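Local coordinates for catalase (Bacillus pumilus, PDB 4QOM), which catalyses the breakdown of hydrogen peroxide to water and oxygen at a haem group, and binds pyrogallol in this structure, at the interface of chains A and B. Numbering follows the deposited sequence. Chains: chain A/B, Catalase.

The interface of chains A and B. Residues chain A 140-141, 143-144; chain B 39, 42-43, 46.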
loop_
_atom_site.group_PDB
_atom_site.type_symbol
_atom_site.label_atom_id
_atom_site.label_comp_id
_atom_site.label_asym_id
_atom_site.label_seq_id
_atom_site.Cartn_x
_atom_site.Cartn_y
_atom_site.Cartn_z
ATOM N N ALA A 140 -26.056 -8.997 -4.843
ATOM C CA ALA A 140 -24.845 -8.188 -4.542
ATOM C C ALA A 140 -24.306 -7.355 -5.701
ATOM O O ALA A 140 -23.547 -6.375 -5.475
ATOM C CB ALA A 140 -23.767 -9.093 -3.985
ATOM N N LEU A 141 -24.632 -7.742 -6.939
ATOM C CA LEU A 141 -24.284 -6.988 -8.112
ATOM C C LEU A 141 -24.777 -5.527 -8.050
ATOM O O LEU A 141 -24.087 -4.630 -8.550
ATOM C CB LEU A 141 -24.786 -7.663 -9.393
ATOM C CG LEU A 141 -24.252 -7.062 -10.678
ATOM C CD1 LEU A 141 -22.771 -7.182 -10.780
ATOM C CD2 LEU A 141 -24.885 -7.837 -11.845
ATOM N N PHE A 143 -24.987 -3.818 -5.184
ATOM C CA PHE A 143 -24.575 -3.102 -3.994
ATOM C C PHE A 143 -23.761 -1.824 -4.230
ATOM O O PHE A 143 -24.062 -0.814 -3.590
ATOM C CB PHE A 143 -23.833 -4.038 -3.034
ATOM C CG PHE A 143 -23.574 -3.438 -1.664
ATOM C CD1 PHE A 143 -24.588 -3.365 -0.736
ATOM C CD2 PHE A 143 -22.282 -3.060 -1.283
ATOM C CE1 PHE A 143 -24.351 -2.855 0.524
ATOM C CE2 PHE A 143 -22.042 -2.608 -0.019
ATOM C CZ PHE A 143 -23.049 -2.536 0.895
ATOM N N PRO A 144 -22.781 -1.785 -5.171
ATOM C CA PRO A 144 -22.004 -0.524 -5.303
ATOM C C PRO A 144 -22.938 0.578 -5.871
ATOM O O PRO A 144 -22.824 1.704 -5.543
ATOM C CB PRO A 144 -20.912 -0.926 -6.314
ATOM C CG PRO A 144 -20.746 -2.434 -6.067
ATOM C CD PRO A 144 -22.126 -2.922 -5.852
ATOM N N LEU B 39 -19.217 -9.154 -11.860
ATOM C CA LEU B 39 -19.518 -9.059 -10.414
ATOM C C LEU B 39 -18.192 -8.759 -9.613
ATOM O O LEU B 39 -18.120 -7.871 -8.745
ATOM C CB LEU B 39 -20.208 -10.260 -9.847
ATOM C CG LEU B 39 -20.482 -10.328 -8.343
ATOM C CD1 LEU B 39 -21.440 -9.254 -7.877
ATOM C CD2 LEU B 39 -20.935 -11.742 -7.960
ATOM N N LYS B 42 -16.445 -5.401 -10.282
ATOM C CA LYS B 42 -17.226 -4.292 -9.760
ATOM C C LYS B 42 -17.228 -4.249 -8.253
ATOM O O LYS B 42 -16.933 -3.203 -7.684
ATOM C CB LYS B 42 -18.703 -4.433 -10.269
ATOM C CG LYS B 42 -19.612 -3.255 -9.999
ATOM C CD LYS B 42 -21.051 -3.620 -10.406
ATOM C CE LYS B 42 -22.029 -2.499 -10.234
ATOM N NZ LYS B 42 -23.376 -2.971 -10.672
ATOM N N LEU B 43 -17.331 -5.404 -7.592
ATOM C CA LEU B 43 -17.235 -5.463 -6.111
ATOM C C LEU B 43 -15.761 -5.116 -5.652
ATOM O O LEU B 43 -15.532 -4.384 -4.694
ATOM C CB LEU B 43 -17.602 -6.820 -5.603
ATOM C CG LEU B 43 -19.120 -7.123 -5.565
ATOM C CD1 LEU B 43 -19.328 -8.522 -5.024
ATOM C CD2 LEU B 43 -19.911 -6.066 -4.738
ATOM N N PHE B 46 -15.136 -1.395 -5.929
ATOM C CA PHE B 46 -15.874 -0.850 -4.795
ATOM C C PHE B 46 -15.186 -1.070 -3.461
ATOM O O PHE B 46 -14.989 -0.103 -2.639
ATOM C CB PHE B 46 -17.304 -1.452 -4.781
ATOM C CG PHE B 46 -18.089 -1.009 -3.580
ATOM C CD1 PHE B 46 -18.730 0.180 -3.555
ATOM C CD2 PHE B 46 -18.187 -1.863 -2.488
ATOM C CE1 PHE B 46 -19.445 0.599 -2.430
ATOM C CE2 PHE B 46 -18.881 -1.453 -1.366
ATOM C CZ PHE B 46 -19.563 -0.226 -1.366
#
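B:Lys42 meets A:Leu141, and B:Phe46 meets A:Pro144 and A:Phe143, because both chain B side chains leave their helix with CG anti to the backbone N (chi1 -171° for the lysine). Beyond CG the lysine stays fully extended, which carries its side-chain amine nitrogen NZ to the main-chain carbonyl oxygen O of A:Leu141 at 2.8 Å. The C=O...N angle of 152° is fairly open, with the donor tilted out of the carbonyl plane, as expected of a hydrogen bond to a peptide acceptor. The aliphatic stem also takes part, with CD of B:Lys42 4.0 Å from CD1 of A:Leu141. An alanine here would remove both the amine and the stem, and would probably cost the carbonyl of A:Leu141 this hydrogen-bond donor while uncovering the flank of the leucine.

Next to the lysine stem, CD1 of B:Leu39 packs on the backbone of A:Leu141, 3.6 Å from its CA. Nearer the far end of the patch, the ring of B:Phe46 meets two residues on one side. The A:Pro144 ring packs over its CB, CG and CD1 end, CB lying 3.7 Å from CD1 of B:Phe46. The CD2-CE2 edge of A:Phe143 comes against the CE2-CZ rim from the same side as the proline, CE2 to CE2 of B:Phe46 being 3.6 Å; ring planes at 83° identify an edge-to-face pair. B:Leu43 fills in beside the proline, its CD2 4.0 Å from CG of A:Pro144.

The chain B residues recur every three or four positions along one face of helix 37-46, which packs against the 3-10 helix 140-142 and the start of helix 143-150 of chain A. The N-terminal region of one subunit thus packs on its neighbour, reciprocally about a two-fold axis, within the catalase tetramer.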